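Local coordinates for esterase (Xanthomonas oryzae pv. oryzae, PDB 3H2G), which hydrolyses ester bonds as a rice cell wall-degrading enzyme that is linked to virulence and to innate immune responses in rice, at residues L199-A203 / L392-Q396; P324-T328 / N357-L361; S146-D150 / T185-I189; S333-A337 / G365-A369. All blocks are in the same frame, centred on the assembly; numbering follows the deposited sequence.

Contact 1: L199-A203 / L392-Q396; sequences LVASA and LLDKQ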
loop_
_atom_site.group_PDB
_atom_site.type_symbol
_atom_site.label_atom_id
_atom_site.label_comp_id
_atom_site.label_asym_id
_atom_site.label_seq_id
_atom_site.Cartn_x
_atom_site.Cartn_y
_atom_site.Cartn_z
ATOM N N LEU A 199 -5.596 -0.145 -18.283
ATOM C CA LEU A 199 -5.645 -1.037 -17.134
ATOM C C LEU A 199 -6.298 -2.373 -17.484
ATOM O O LEU A 199 -7.471 -2.420 -17.859
ATOM C CB LEU A 199 -6.411 -0.338 -16.007
ATOM C CG LEU A 199 -6.355 -0.890 -14.585
ATOM C CD1 LEU A 199 -4.908 -0.988 -14.108
ATOM C CD2 LEU A 199 -7.152 0.037 -13.676
ATOM N N VAL A 200 -5.541 -3.460 -17.354
ATOM C CA VAL A 200 -6.058 -4.785 -17.681
ATOM C C VAL A 200 -6.156 -5.737 -16.491
ATOM O O VAL A 200 -6.727 -6.819 -16.608
ATOM C CB VAL A 200 -5.202 -5.462 -18.773
ATOM C CG1 VAL A 200 -5.250 -4.641 -20.052
ATOM C CG2 VAL A 200 -3.767 -5.622 -18.292
ATOM N N ALA A 201 -5.610 -5.333 -15.348
ATOM C CA ALA A 201 -5.650 -6.176 -14.160
ATOM C C ALA A 201 -5.307 -5.398 -12.898
ATOM O O ALA A 201 -4.433 -4.532 -12.906
ATOM C CB ALA A 201 -4.680 -7.348 -14.316
ATOM N N SER A 202 -6.003 -5.722 -11.816
ATOM C CA SER A 202 -5.772 -5.084 -10.526
ATOM C C SER A 202 -5.824 -6.186 -9.477
ATOM O O SER A 202 -6.764 -6.981 -9.460
ATOM C CB SER A 202 -6.858 -4.047 -10.236
ATOM O OG SER A 202 -6.642 -3.433 -8.977
ATOM N N ALA A 203 -4.818 -6.240 -8.611
ATOM C CA ALA A 203 -4.779 -7.266 -7.573
ATOM C C ALA A 203 -4.392 -6.714 -6.203
ATOM O O ALA A 203 -3.266 -6.914 -5.737
ATOM C CB ALA A 203 -3.812 -8.391 -7.979
ATOM N N LEU A 392 -4.147 -14.129 -12.135
ATOM C CA LEU A 392 -4.682 -12.994 -12.885
ATOM C C LEU A 392 -3.687 -12.234 -13.759
ATOM O O LEU A 392 -3.888 -12.117 -14.963
ATOM C CB LEU A 392 -5.350 -11.991 -11.938
ATOM C CG LEU A 392 -5.886 -10.715 -12.613
ATOM C CD1 LEU A 392 -7.006 -11.076 -13.586
ATOM C CD2 LEU A 392 -6.393 -9.740 -11.560
ATOM N N LEU A 393 -2.629 -11.706 -13.151
ATOM C CA LEU A 393 -1.645 -10.920 -13.889
ATOM C C LEU A 393 -1.101 -11.595 -15.147
ATOM O O LEU A 393 -1.138 -11.006 -16.229
ATOM C CB LEU A 393 -0.483 -10.524 -12.971
ATOM C CG LEU A 393 -0.838 -9.843 -11.642
ATOM C CD1 LEU A 393 0.452 -9.387 -10.970
ATOM C CD2 LEU A 393 -1.766 -8.655 -11.863
ATOM N N ASP A 394 -0.598 -12.820 -15.015
ATOM C CA ASP A 394 -0.047 -13.532 -16.168
ATOM C C ASP A 394 -1.064 -13.668 -17.295
ATOM O O ASP A 394 -0.721 -13.550 -18.469
ATOM C CB ASP A 394 0.431 -14.939 -15.784
ATOM C CG ASP A 394 1.729 -14.932 -14.996
ATOM O OD1 ASP A 394 2.448 -13.908 -15.002
ATOM O OD2 ASP A 394 2.037 -15.972 -14.380
ATOM N N LYS A 395 -2.318 -13.913 -16.934
ATOM C CA LYS A 395 -3.374 -14.092 -17.925
ATOM C C LYS A 395 -3.772 -12.818 -18.668
ATOM O O LYS A 395 -4.345 -12.884 -19.756
ATOM C CB LYS A 395 -4.596 -14.719 -17.250
ATOM C CG LYS A 395 -4.267 -16.053 -16.584
ATOM C CD LYS A 395 -5.488 -16.727 -15.983
ATOM C CE LYS A 395 -5.109 -18.053 -15.340
ATOM N NZ LYS A 395 -6.287 -18.742 -14.742
ATOM N N GLN A 396 -3.455 -11.659 -18.095
ATOM C CA GLN A 396 -3.813 -10.393 -18.723
ATOM C C GLN A 396 -2.660 -9.717 -19.462
ATOM O O GLN A 396 -2.847 -8.659 -20.063
ATOM C CB GLN A 396 -4.384 -9.433 -17.677
ATOM C CG GLN A 396 -5.656 -9.944 -17.010
ATOM C CD GLN A 396 -6.793 -10.134 -18.001
ATOM O OE1 GLN A 396 -7.340 -9.165 -18.530
ATOM N NE2 GLN A 396 -7.144 -11.385 -18.267
#

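Contact 2: P324-T328 / N357-L361; sequences PQTPT and NQVAL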
loop_
_atom_site.group_PDB
_atom_site.type_symbol
_atom_site.label_atom_id
_atom_site.label_comp_id
_atom_site.label_asym_id
_atom_site.label_seq_id
_atom_site.Cartn_x
_atom_site.Cartn_y
_atom_site.Cartn_z
ATOM N N PRO A 324 -16.182 -1.543 -10.142
ATOM C CA PRO A 324 -14.915 -1.830 -10.825
ATOM C C PRO A 324 -15.146 -2.402 -12.221
ATOM O O PRO A 324 -15.973 -3.299 -12.404
ATOM C CB PRO A 324 -14.235 -2.830 -9.888
ATOM C CG PRO A 324 -14.796 -2.469 -8.536
ATOM C CD PRO A 324 -16.255 -2.259 -8.856
ATOM N N GLN A 325 -14.415 -1.874 -13.199
ATOM C CA GLN A 325 -14.542 -2.313 -14.585
ATOM C C GLN A 325 -13.395 -3.237 -14.998
ATOM O O GLN A 325 -13.532 -4.046 -15.917
ATOM C CB GLN A 325 -14.568 -1.094 -15.514
ATOM C CG GLN A 325 -14.847 -1.424 -16.973
ATOM C CD GLN A 325 -16.334 -1.513 -17.289
ATOM O OE1 GLN A 325 -17.176 -1.566 -16.387
ATOM N NE2 GLN A 325 -16.662 -1.539 -18.579
ATOM N N THR A 326 -12.267 -3.107 -14.314
ATOM C CA THR A 326 -11.081 -3.910 -14.605
ATOM C C THR A 326 -11.107 -5.275 -13.920
ATOM O O THR A 326 -11.555 -5.391 -12.778
ATOM C CB THR A 326 -9.805 -3.181 -14.122
ATOM O OG1 THR A 326 -9.723 -1.895 -14.745
ATOM C CG2 THR A 326 -8.554 -3.990 -14.465
ATOM N N PRO A 327 -10.646 -6.332 -14.617
ATOM C CA PRO A 327 -10.641 -7.650 -13.976
ATOM C C PRO A 327 -9.832 -7.474 -12.690
ATOM O O PRO A 327 -8.686 -7.023 -12.725
ATOM C CB PRO A 327 -9.930 -8.522 -15.000
ATOM C CG PRO A 327 -10.420 -7.944 -16.298
ATOM C CD PRO A 327 -10.307 -6.441 -16.047
ATOM N N THR A 328 -10.434 -7.819 -11.560
ATOM C CA THR A 328 -9.775 -7.629 -10.276
ATOM C C THR A 328 -9.770 -8.880 -9.413
ATOM O O THR A 328 -10.725 -9.654 -9.418
ATOM C CB THR A 328 -10.474 -6.491 -9.499
ATOM O OG1 THR A 328 -10.554 -5.331 -10.334
ATOM C CG2 THR A 328 -9.707 -6.138 -8.230
ATOM N N ASN A 357 -19.283 -7.510 -11.791
ATOM C CA ASN A 357 -18.962 -8.904 -11.503
ATOM C C ASN A 357 -17.497 -9.128 -11.874
ATOM O O ASN A 357 -17.062 -10.259 -12.082
ATOM C CB ASN A 357 -19.852 -9.842 -12.324
ATOM C CG ASN A 357 -19.388 -9.975 -13.766
ATOM O OD1 ASN A 357 -19.263 -8.985 -14.490
ATOM N ND2 ASN A 357 -19.129 -11.210 -14.191
ATOM N N GLN A 358 -16.739 -8.038 -11.943
ATOM C CA GLN A 358 -15.329 -8.090 -12.317
ATOM C C GLN A 358 -14.370 -8.430 -11.184
ATOM O O GLN A 358 -13.176 -8.620 -11.420
ATOM C CB GLN A 358 -14.902 -6.750 -12.924
ATOM C CG GLN A 358 -15.625 -6.395 -14.207
ATOM C CD GLN A 358 -15.316 -7.373 -15.318
ATOM O OE1 GLN A 358 -14.185 -7.447 -15.799
ATOM N NE2 GLN A 358 -16.321 -8.137 -15.728
ATOM N N VAL A 359 -14.880 -8.519 -9.960
ATOM C CA VAL A 359 -14.010 -8.784 -8.822
ATOM C C VAL A 359 -14.169 -10.149 -8.160
ATOM O O VAL A 359 -15.267 -10.542 -7.770
ATOM C CB VAL A 359 -14.192 -7.698 -7.739
ATOM C CG1 VAL A 359 -13.078 -7.798 -6.708
ATOM C CG2 VAL A 359 -14.213 -6.313 -8.389
ATOM N N ALA A 360 -13.051 -10.856 -8.028
ATOM C CA ALA A 360 -13.028 -12.170 -7.398
ATOM C C ALA A 360 -12.165 -12.108 -6.144
ATOM O O ALA A 360 -11.482 -11.116 -5.891
ATOM C CB ALA A 360 -12.475 -13.210 -8.364
ATOM N N LEU A 361 -12.190 -13.182 -5.367
ATOM C CA LEU A 361 -11.424 -13.250 -4.134
ATOM C C LEU A 361 -10.657 -14.562 -4.020
ATOM O O LEU A 361 -11.124 -15.609 -4.465
ATOM C CB LEU A 361 -12.371 -13.117 -2.939
ATOM C CG LEU A 361 -11.815 -13.423 -1.547
ATOM C CD1 LEU A 361 -10.750 -12.404 -1.184
ATOM C CD2 LEU A 361 -12.947 -13.401 -0.531
#

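Contact 3: S146-D150 / T185-I189; sequences SATID and TQREI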
loop_
_atom_site.group_PDB
_atom_site.type_symbol
_atom_site.label_atom_id
_atom_site.label_comp_id
_atom_site.label_asym_id
_atom_site.label_seq_id
_atom_site.Cartn_x
_atom_site.Cartn_y
_atom_site.Cartn_z
ATOM N N SER A 146 -3.003 9.738 -6.523
ATOM C CA SER A 146 -2.280 10.763 -7.270
ATOM C C SER A 146 -0.776 10.504 -7.270
ATOM O O SER A 146 -0.111 10.674 -8.290
ATOM C CB SER A 146 -2.581 12.160 -6.710
ATOM O OG SER A 146 -2.131 12.313 -5.373
ATOM N N ALA A 147 -0.246 10.084 -6.128
ATOM C CA ALA A 147 1.181 9.800 -6.021
ATOM C C ALA A 147 1.559 8.606 -6.895
ATOM O O ALA A 147 2.599 8.609 -7.550
ATOM C CB ALA A 147 1.552 9.524 -4.566
ATOM N N THR A 148 0.708 7.585 -6.900
ATOM C CA THR A 148 0.963 6.390 -7.696
ATOM C C THR A 148 0.870 6.693 -9.190
ATOM O O THR A 148 1.736 6.298 -9.976
ATOM C CB THR A 148 -0.032 5.274 -7.337
ATOM O OG1 THR A 148 0.129 4.931 -5.954
ATOM C CG2 THR A 148 0.224 4.034 -8.182
ATOM N N ILE A 149 -0.186 7.397 -9.578
ATOM C CA ILE A 149 -0.387 7.758 -10.974
ATOM C C ILE A 149 0.780 8.594 -11.503
ATOM O O ILE A 149 1.305 8.328 -12.582
ATOM C CB ILE A 149 -1.710 8.532 -11.138
ATOM C CG1 ILE A 149 -2.884 7.558 -10.985
ATOM C CG2 ILE A 149 -1.749 9.247 -12.481
ATOM C CD1 ILE A 149 -4.238 8.231 -10.787
ATOM N N ASP A 150 1.197 9.590 -10.734
ATOM C CA ASP A 150 2.291 10.453 -11.157
ATOM C C ASP A 150 3.644 9.745 -11.156
ATOM O O ASP A 150 4.550 10.126 -11.899
ATOM C CB ASP A 150 2.301 11.715 -10.291
ATOM C CG ASP A 150 1.112 12.618 -10.586
ATOM O OD1 ASP A 150 0.830 13.547 -9.800
ATOM O OD2 ASP A 150 0.454 12.393 -11.625
ATOM N N THR A 185 -6.159 3.737 -6.583
ATOM C CA THR A 185 -5.561 4.119 -7.859
ATOM C C THR A 185 -6.404 3.544 -8.999
ATOM O O THR A 185 -6.628 4.200 -10.019
ATOM C CB THR A 185 -4.109 3.591 -7.968
ATOM O OG1 THR A 185 -3.318 4.144 -6.904
ATOM C CG2 THR A 185 -3.498 3.978 -9.306
ATOM N N GLN A 186 -6.875 2.316 -8.824
ATOM C CA GLN A 186 -7.704 1.684 -9.845
ATOM C C GLN A 186 -8.989 2.483 -10.049
ATOM O O GLN A 186 -9.409 2.729 -11.178
ATOM C CB GLN A 186 -8.060 0.258 -9.433
ATOM C CG GLN A 186 -9.093 -0.383 -10.343
ATOM C CD GLN A 186 -9.537 -1.747 -9.860
ATOM O OE1 GLN A 186 -9.119 -2.214 -8.798
ATOM N NE2 GLN A 186 -10.400 -2.395 -10.637
ATOM N N ARG A 187 -9.614 2.882 -8.949
ATOM C CA ARG A 187 -10.854 3.641 -9.026
ATOM C C ARG A 187 -10.660 4.955 -9.780
ATOM O O ARG A 187 -11.491 5.332 -10.604
ATOM C CB ARG A 187 -11.390 3.928 -7.618
ATOM C CG ARG A 187 -12.738 4.645 -7.619
ATOM C CD ARG A 187 -13.268 4.869 -6.213
ATOM N NE ARG A 187 -12.393 5.739 -5.430
ATOM C CZ ARG A 187 -12.659 6.140 -4.191
ATOM N NH1 ARG A 187 -13.778 5.746 -3.594
ATOM N NH2 ARG A 187 -11.811 6.933 -3.551
ATOM N N GLU A 188 -9.556 5.640 -9.498
ATOM C CA GLU A 188 -9.256 6.921 -10.137
ATOM C C GLU A 188 -8.975 6.791 -11.632
ATOM O O GLU A 188 -9.460 7.592 -12.432
ATOM C CB GLU A 188 -8.064 7.581 -9.436
ATOM C CG GLU A 188 -7.635 8.931 -10.010
ATOM C CD GLU A 188 -8.737 9.978 -9.963
ATOM O OE1 GLU A 188 -9.624 9.883 -9.088
ATOM O OE2 GLU A 188 -8.701 10.906 -10.797
ATOM N N ILE A 189 -8.194 5.784 -12.013
ATOM C CA ILE A 189 -7.877 5.585 -13.422
ATOM C C ILE A 189 -9.138 5.237 -14.214
ATOM O O ILE A 189 -9.381 5.793 -15.285
ATOM C CB ILE A 189 -6.810 4.478 -13.599
ATOM C CG1 ILE A 189 -5.470 4.961 -13.025
ATOM C CG2 ILE A 189 -6.664 4.120 -15.075
ATOM C CD1 ILE A 189 -4.348 3.932 -13.101
#

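Contact 4: S333-A337 / G365-A369; sequences SSNDA and GTGNA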
loop_
_atom_site.group_PDB
_atom_site.type_symbol
_atom_site.label_atom_id
_atom_site.label_comp_id
_atom_site.label_asym_id
_atom_site.label_seq_id
_atom_site.Cartn_x
_atom_site.Cartn_y
_atom_site.Cartn_z
ATOM N N SER A 333 -5.797 -13.389 3.582
ATOM C CA SER A 333 -5.814 -14.626 4.347
ATOM C C SER A 333 -6.834 -14.551 5.474
ATOM O O SER A 333 -6.933 -13.535 6.164
ATOM C CB SER A 333 -4.427 -14.900 4.935
ATOM O OG SER A 333 -4.483 -15.934 5.906
ATOM N N SER A 334 -7.595 -15.626 5.656
ATOM C CA SER A 334 -8.584 -15.662 6.725
ATOM C C SER A 334 -7.908 -15.826 8.094
ATOM O O SER A 334 -8.582 -15.896 9.123
ATOM C CB SER A 334 -9.601 -16.783 6.478
ATOM O OG SER A 334 -8.962 -17.998 6.136
ATOM N N ASN A 335 -6.578 -15.885 8.103
ATOM C CA ASN A 335 -5.819 -15.995 9.355
ATOM C C ASN A 335 -5.426 -14.578 9.794
ATOM O O ASN A 335 -5.025 -14.360 10.937
ATOM C CB ASN A 335 -4.517 -16.787 9.161
ATOM C CG ASN A 335 -4.745 -18.254 8.843
ATOM O OD1 ASN A 335 -4.172 -18.780 7.890
ATOM N ND2 ASN A 335 -5.557 -18.925 9.650
ATOM N N ASP A 336 -5.542 -13.632 8.865
ATOM C CA ASP A 336 -5.170 -12.227 9.076
ATOM C C ASP A 336 -6.029 -11.457 10.083
ATOM O O ASP A 336 -7.188 -11.148 9.813
ATOM C CB ASP A 336 -5.203 -11.497 7.729
ATOM C CG ASP A 336 -4.457 -10.173 7.752
ATOM O OD1 ASP A 336 -4.276 -9.586 8.840
ATOM O OD2 ASP A 336 -4.062 -9.712 6.662
ATOM N N ALA A 337 -5.446 -11.131 11.236
ATOM C CA ALA A 337 -6.158 -10.392 12.274
ATOM C C ALA A 337 -5.873 -8.888 12.222
ATOM O O ALA A 337 -6.527 -8.106 12.913
ATOM C CB ALA A 337 -5.794 -10.946 13.656
ATOM N N GLY A 365 -5.067 -18.365 3.405
ATOM C CA GLY A 365 -5.007 -18.826 4.781
ATOM C C GLY A 365 -4.898 -20.334 4.900
ATOM O O GLY A 365 -5.183 -21.064 3.945
ATOM N N THR A 366 -4.495 -20.801 6.077
ATOM C CA THR A 366 -4.335 -22.229 6.330
ATOM C C THR A 366 -5.665 -22.930 6.572
ATOM O O THR A 366 -5.758 -24.151 6.444
ATOM C CB THR A 366 -3.444 -22.487 7.559
ATOM O OG1 THR A 366 -4.083 -21.962 8.729
ATOM C CG2 THR A 366 -2.086 -21.829 7.384
ATOM N N GLY A 367 -6.688 -22.159 6.926
ATOM C CA GLY A 367 -7.992 -22.738 7.193
ATOM C C GLY A 367 -8.100 -23.224 8.629
ATOM O O GLY A 367 -9.129 -23.762 9.039
ATOM N N ASN A 368 -7.030 -23.032 9.392
ATOM C CA ASN A 368 -6.992 -23.447 10.790
ATOM C C ASN A 368 -6.924 -22.211 11.686
ATOM O O ASN A 368 -5.985 -21.419 11.588
ATOM C CB ASN A 368 -5.767 -24.330 11.041
ATOM C CG ASN A 368 -5.822 -25.033 12.383
ATOM O OD1 ASN A 368 -6.046 -24.406 13.416
ATOM N ND2 ASN A 368 -5.614 -26.345 12.371
ATOM N N ALA A 369 -7.918 -22.052 12.557
ATOM C CA ALA A 369 -7.974 -20.906 13.461
ATOM C C ALA A 369 -6.737 -20.798 14.347
ATOM O O ALA A 369 -6.403 -19.713 14.827
ATOM C CB ALA A 369 -9.230 -20.983 14.321
HETATM O O HOH W 1 -7.375 -19.599 7.263
#

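Contact 1: L199-A203 / L392-Q396
Here the last turns of helix 376-396 pack on strand 198-205 of the alpha/beta-hydrolase sheet, which lies between strands 169-175 and 328-332. Strand L199-A203 and helix L392-Q396 run antiparallel, at 173°, with their axes 8.0 Å apart. V200 comes first. Its side chain points toward the helix, and V200 CG2 lies 3.9 Å from Q396 CB. A201 also points toward the helix and is the centre of the contact. A201 CB is 4.0 Å from L392 CG, 4.0 Å from L393 CD2 and 3.9 Å from Q396 CG. The small methyl lets three helix side chains close over the strand. S202 points away, and its OG bonds to Q186. Its carbonyl still meets the helix, with S202 O 3.5 Å from L392 CD2. A203 points back toward the helix, and A203 CB is 4.4 Å from L393 CD2. The contact is largely apolar. The strand bonds through its backbone to V170 and L172 of strand 169-175 on one side. On the other it bonds to P327, just before strand 328-332, and to L329 within it. L392 reaches across to L329 and L393 to M171, so helix 376-396 covers all three strands.

Contact 2: P324-T328 / N357-L361
This contact starts the parallel pairing of the last two strands in the alpha/beta-hydrolase sheet. Strand 328-332, helix 342-353 and strand 359-363 form a beta-alpha-beta crossover, and strand 359-363 is the outermost strand on this side. Two backbone hydrogen bonds set the register. T328 N donates to Q358 O at 2.9 Å, and A360 N donates to T328 O at 3.0 Å. Both have N-H...O angles of 167°. T328 thus bonds to the residues before and after V359, its bridge partner, as parallel strands require. The two CA atoms of that bridge are 4.6 Å apart. A CA-H...O contact adds to it, with V359 CA 3.5 Å from T328 O.

Apolar packing lies on the face that carries T328 and V359. V359 CG2 is 3.8 Å from P324 CB and 3.9 Å from T328 CB. P324 and V359 both also touch F351 of the crossover helix.

Separate van der Waals contacts set carbons of Q358 against loop carbonyls. Q358 CG is 3.6 Å from P324 O, and Q358 CB is 3.6 Å from T326 O.

Polar side chains hold the loop itself. T326 OG1 bonds to E190, and T328 OG1 bonds to Q186, both on helix 177-192. T328 OG1 also donates to T326 O at 2.6 Å, just before the strand begins.

Contact 3: S146-D150 / T185-I189
I149 lies over T185, E188 and I189 where two helices of the alpha/beta-hydrolase fold cross. Helix 141-162 carries I149. Helix 177-192 carries the other three and follows a probable nucleophile elbow, the GxSxG turn around S176. The short segments cross at -70°, with their axes 9.9 Å apart. At so steep an angle the shared surface is small, 193 Å² over both sides. I149 gives the largest share. Its CG1 is 4.0 Å from T185 CG2, and its CD1 is 4.1 Å from I189 CG1. E188 takes part through its aliphatic portion.

T148 and T185 sit where the backbones are nearest, with CA atoms 6.9 Å apart. T148 CB is 3.5 Å from T185 OG1. No hydrogen bond crosses between the segments. Each threonine hydroxyl bonds within its own helix instead, T148 OG1 to E144 O and T185 OG1 to T181 O. T185 also touches A145 on the facing helix and L172 of the sheet. I149 CD1 lies 3.6 Å from E188 CG, an aliphatic carbon of the glutamate.

Contact 4: S333-A337 / G365-A369
G365 fits so tightly against the turn S333-D336 that a CB here would clash with S334 OG. Its CA is 3.1 Å from S333 OG and 3.2 Å from N335 OD1. The turn is a type I beta turn, closed by D336 N to S333 O at 3.0 Å. It also holds an ST turn, in which S333 OG accepts from N335 N at 3.0 Å. N335 points toward the second loop. T366 N donates to N335 OD1 at 2.7 Å, with an angle of 167°. A water makes a second link: it lies 2.5 Å from S334 OG and accepts from G367 N at 2.7 Å. S334 OG also hydrogen-bonds to D363.

D336, the last residue of the turn, hydrogen-bonds to H377. Together with S176 these residues form a probable catalytic triad, as in other alpha/beta hydrolases. The two loops leave the ends of neighbouring parallel strands 328-332 and 359-363. The first leads to helix 342-353 and the second to helix 376-396, which bears H377.

Contact 3 closes first along the chain, joining helices 141-162 and 177-192. The chain then enters strand 198-205, half of contact 1, which helix 376-396 completes at the C-terminus. Contacts 2 and 4 lie between these ends, and their segments alternate. Contacts 1 and 2 share one sheet, with centres about 10 Å apart. Q186 of helix 177-192 ties contact 3 to both, through S202 and T328. Contact 4 lies beyond the other ends of the strands that contact 2 pairs, about 23 Å away between centres. Contacts 3 and 4 are about 30 Å apart between centres. Together they place helices on both sheet faces and the probable catalytic loop at the C-terminal ends of its parallel strands.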